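Local coordinates for aspartate semialdehyde dehydrogenase (Francisella tularensis subsp. tularensis, PDB 4WOJ), which probably catalyses the NADPH-dependent reductive dephosphorylation of L-aspartyl-4-phosphate to L-aspartate-semialdehyde, a step of lysine, methionine and threonine biosynthesis, at residues S25-E29 against S30-D34; L353-A357 against A358-R362. All blocks are in the same frame, centred on the assembly; numbering follows the deposited sequence.

Both interactions are local, each between neighbouring turns of one chain segment, but they belong to different helices. Interaction 1 closes the C-terminal end of helix 18-30 in the NAD-binding domain and is only partly buried; interaction 2 lies in the first turns of the C-terminal helix 354-369, deep in the chain. The two helices pack together, and the contacts meet through two salt bridges, Asp32 to Arg362 and Arg26 to Glu359. In residues 25-34 a Schellman motif and a methionine-phenylalanine contact do the work. Residues 353-362 instead combine wider turns, a proline kink and a glutamate lying over a tryptophan, and Gly356 lies close to the predicted active-site cysteine.

Interaction 1 of 2, residues S25-E29 against S30-D34; sequences SRMIE and SKDFD
Met27 and Phe33 both set their CG anti to the carbonyl carbon (chi1 -71° and -66°), and the thioether chain then bends at its last torsion (chi3 78°) to carry CE over one face of the Phe33 ring. The methyl stands 4.1 Å from the ring centroid, a CH-pi contact, while Met27 SD lies obliquely to the ring in a Met-aromatic contact. Met27 CB meets Phe33 CE2 at 3.7 Å, and Ile28 CD1 reaches the same ring carbon obliquely at 4.0 Å. The backbone closes a Schellman motif: Asp32 N bonds to Met27 O at 3.0 Å and Lys31 N to Ile28 O at 3.0 Å, with Lys31 at positive phi. Ser30 OG donates back to Arg26 O at 2.8 Å and lies over one face of the Arg26 guanidinium, toward its rim. Arg26 NH1 forms a salt bridge to Glu29 OE1 through a weak, long bond (3.4 Å), and NH2 a further one to Glu359. The motif thus ends helix 18-30 and leads into strand 36-42 of the Rossmann-type NAD-binding domain, while the salt bridge of buried Asp32 to Arg362 of the C-terminal helix would probably stabilise its ionised form.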
# COMPACT_ATOMS: atom_id res chain seq x y z
N SER B 25 15.13 -23.30 -10.07
CA SER B 25 16.19 -22.40 -10.51
C SER B 25 17.23 -22.17 -9.44
O SER B 25 18.40 -21.99 -9.71
CB SER B 25 15.64 -21.07 -10.92
OG SER B 25 16.68 -20.09 -10.81
N ARG B 26 16.79 -22.13 -8.18
CA ARG B 26 17.70 -21.78 -7.10
C ARG B 26 18.56 -22.98 -6.76
O ARG B 26 19.75 -22.84 -6.38
CB ARG B 26 16.92 -21.28 -5.87
CG ARG B 26 16.49 -19.83 -6.02
CD ARG B 26 17.69 -18.88 -5.93
NE ARG B 26 18.38 -19.02 -4.65
CZ ARG B 26 19.68 -18.77 -4.45
NH1 ARG B 26 20.45 -18.36 -5.45
NH2 ARG B 26 20.20 -18.91 -3.23
N MET B 27 17.99 -24.16 -6.95
CA MET B 27 18.75 -25.39 -6.81
C MET B 27 19.80 -25.60 -7.91
O MET B 27 20.94 -25.96 -7.60
CB MET B 27 17.81 -26.58 -6.69
CG MET B 27 17.12 -26.56 -5.33
SD MET B 27 15.88 -27.84 -5.11
CE MET B 27 16.92 -29.26 -4.77
N ILE B 28 19.46 -25.33 -9.16
CA ILE B 28 20.45 -25.47 -10.24
C ILE B 28 21.65 -24.60 -9.89
O ILE B 28 22.80 -25.05 -9.82
CB ILE B 28 19.86 -25.00 -11.57
CG1 ILE B 28 18.72 -25.90 -12.05
CG2 ILE B 28 20.94 -24.88 -12.61
CD1 ILE B 28 19.12 -27.32 -12.33
N GLU B 29 21.35 -23.32 -9.68
CA GLU B 29 22.33 -22.26 -9.35
C GLU B 29 23.27 -22.61 -8.18
O GLU B 29 24.44 -22.21 -8.19
CB GLU B 29 21.51 -21.01 -9.01
CG GLU B 29 22.17 -19.66 -9.05
CD GLU B 29 21.15 -18.54 -8.90
OE1 GLU B 29 19.93 -18.85 -8.81
OE2 GLU B 29 21.57 -17.34 -8.89
N SER B 30 22.74 -23.34 -7.19
CA SER B 30 23.45 -23.70 -5.95
C SER B 30 24.04 -25.10 -5.97
O SER B 30 24.63 -25.54 -4.99
CB SER B 30 22.50 -23.65 -4.74
OG SER B 30 21.83 -22.43 -4.62
N LYS B 31 23.86 -25.82 -7.08
CA LYS B 31 24.31 -27.23 -7.21
C LYS B 31 23.68 -28.11 -6.12
O LYS B 31 24.30 -29.04 -5.62
CB LYS B 31 25.83 -27.34 -7.10
CG LYS B 31 26.64 -26.31 -7.87
CD LYS B 31 28.04 -26.24 -7.29
CE LYS B 31 29.11 -25.91 -8.33
NZ LYS B 31 29.38 -27.12 -9.16
N ASP B 32 22.44 -27.81 -5.76
CA ASP B 32 21.74 -28.59 -4.74
C ASP B 32 21.25 -29.98 -5.18
O ASP B 32 20.86 -30.77 -4.34
CB ASP B 32 20.60 -27.78 -4.15
CG ASP B 32 21.08 -26.67 -3.23
OD1 ASP B 32 22.17 -26.77 -2.62
OD2 ASP B 32 20.35 -25.68 -3.11
N PHE B 33 21.30 -30.29 -6.47
CA PHE B 33 21.06 -31.68 -6.91
C PHE B 33 22.27 -32.61 -6.75
O PHE B 33 22.13 -33.82 -6.82
CB PHE B 33 20.52 -31.73 -8.35
CG PHE B 33 19.15 -31.12 -8.48
CD1 PHE B 33 18.05 -31.75 -7.94
CD2 PHE B 33 18.97 -29.91 -9.11
CE1 PHE B 33 16.79 -31.19 -8.03
CE2 PHE B 33 17.71 -29.34 -9.21
CZ PHE B 33 16.61 -29.98 -8.67
N ASP B 34 23.45 -32.04 -6.50
CA ASP B 34 24.69 -32.82 -6.54
C ASP B 34 24.69 -34.13 -5.74
O ASP B 34 25.22 -35.13 -6.23
CB ASP B 34 25.92 -31.97 -6.18
CG ASP B 34 26.31 -31.03 -7.31
OD1 ASP B 34 25.48 -30.77 -8.20
OD2 ASP B 34 27.43 -30.52 -7.32

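Interaction 2 of 2, residues L353-A357 against A358-R362; sequences LLWGA and AEPLR
Glu359 CG rests over one face of the Trp355 indole, 3.6 Å from the centroid of the six-membered ring and only 4° off its normal, a CH-pi contact made by the aliphatic part of an acidic side chain. Pro360 CG comes to the edge of the same indole, 4.0 Å from Trp355 CE3. The Glu359 chain starts anti to the backbone N and bends at chi2 (57°), which takes the carboxylate away from the indole, its plane nearly perpendicular to the ring, and on to Arg362. There Arg362 NH1 meets Glu359 OE2 at 2.7 Å, on the syn side but tilted 30° out of the carboxylate plane, while OE2 lies in the plane of the guanidinium; Arg362 NE adds weak bonds to both carboxylate oxygens.

The backbone that positions these groups is wider than a regular helix. Ala358 N bonds to Leu353 O at 2.8 Å and Glu359 N to Leu354 O at 2.7 Å, both five residues back, as in a pi-type turn. Leu354 O also accepts from Ala357 N, the two donors arriving from opposite faces of its plane. Pro360 has no N-H to give to the preceding turn, and the helix kinks there.

Further out, Trp303 meets Trp355 edge-to-face, with Leu145 and Leu148 of helix 141-149 also touching the indole. Gly356 lies about 4 Å, nearest atoms, from Cys141, the predicted acyl-thioester nucleophile, so this helix start probably borders the active site. With the charged groups of residues 25-34 also bound, the alternating charges would probably stabilise one another's ionised forms and let two arginines sit close together.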
# COMPACT_ATOMS: atom_id res chain seq x y z
N LEU B 353 8.39 -14.92 -3.98
CA LEU B 353 8.68 -16.26 -4.47
C LEU B 353 9.93 -16.87 -3.90
O LEU B 353 10.02 -18.07 -3.74
CB LEU B 353 8.75 -16.22 -5.98
CG LEU B 353 7.37 -15.94 -6.60
CD1 LEU B 353 7.43 -15.71 -8.08
CD2 LEU B 353 6.40 -17.08 -6.34
N LEU B 354 10.91 -16.06 -3.55
CA LEU B 354 12.19 -16.55 -3.08
C LEU B 354 12.21 -16.60 -1.54
O LEU B 354 11.86 -17.60 -0.92
CB LEU B 354 13.29 -15.61 -3.57
CG LEU B 354 13.60 -15.58 -5.05
CD1 LEU B 354 14.44 -14.40 -5.45
CD2 LEU B 354 14.30 -16.86 -5.49
N TRP B 355 12.59 -15.53 -0.90
CA TRP B 355 12.62 -15.57 0.59
C TRP B 355 11.21 -15.80 1.16
O TRP B 355 11.03 -16.48 2.18
CB TRP B 355 13.28 -14.32 1.16
CG TRP B 355 14.75 -14.50 1.36
CD1 TRP B 355 15.75 -13.70 0.88
CD2 TRP B 355 15.39 -15.55 2.08
NE1 TRP B 355 16.97 -14.20 1.26
CE2 TRP B 355 16.77 -15.32 2.01
CE3 TRP B 355 14.92 -16.65 2.78
CZ2 TRP B 355 17.68 -16.16 2.61
CZ3 TRP B 355 15.82 -17.47 3.38
CH2 TRP B 355 17.19 -17.23 3.29
N GLY B 356 10.23 -15.25 0.48
CA GLY B 356 8.84 -15.50 0.81
C GLY B 356 8.35 -16.92 0.65
O GLY B 356 7.41 -17.31 1.32
N ALA B 357 8.90 -17.69 -0.30
CA ALA B 357 8.36 -19.04 -0.50
C ALA B 357 9.42 -20.11 -0.69
O ALA B 357 9.56 -20.98 0.15
CB ALA B 357 7.37 -19.03 -1.65
N ALA B 358 10.16 -20.02 -1.79
CA ALA B 358 11.12 -21.05 -2.20
C ALA B 358 12.36 -21.19 -1.36
O ALA B 358 12.78 -22.32 -1.07
CB ALA B 358 11.52 -20.79 -3.64
N GLU B 359 13.00 -20.08 -1.01
CA GLU B 359 14.36 -20.12 -0.47
C GLU B 359 14.47 -20.86 0.86
O GLU B 359 15.42 -21.63 1.06
CB GLU B 359 14.96 -18.70 -0.39
CG GLU B 359 16.48 -18.57 -0.16
CD GLU B 359 17.34 -19.28 -1.21
OE1 GLU B 359 16.80 -19.73 -2.24
OE2 GLU B 359 18.56 -19.42 -0.98
N PRO B 360 13.52 -20.64 1.78
CA PRO B 360 13.63 -21.30 3.07
C PRO B 360 13.56 -22.80 2.96
O PRO B 360 14.18 -23.55 3.76
CB PRO B 360 12.41 -20.77 3.83
CG PRO B 360 12.12 -19.45 3.17
CD PRO B 360 12.41 -19.67 1.74
N LEU B 361 12.77 -23.25 1.99
CA LEU B 361 12.54 -24.66 1.79
C LEU B 361 13.82 -25.32 1.33
O LEU B 361 14.28 -26.29 1.95
CB LEU B 361 11.40 -24.85 0.78
CG LEU B 361 10.05 -24.23 1.19
CD1 LEU B 361 8.93 -24.75 0.32
CD2 LEU B 361 9.74 -24.50 2.69
N ARG B 362 14.38 -24.77 0.23
CA ARG B 362 15.70 -25.16 -0.29
C ARG B 362 16.74 -25.24 0.80
O ARG B 362 17.53 -26.16 0.84
CB ARG B 362 16.20 -24.15 -1.33
CG ARG B 362 17.47 -24.59 -2.04
CD ARG B 362 18.05 -23.49 -2.95
NE ARG B 362 18.70 -22.40 -2.21
CZ ARG B 362 19.90 -22.47 -1.64
NH1 ARG B 362 20.40 -21.42 -1.00
NH2 ARG B 362 20.63 -23.56 -1.71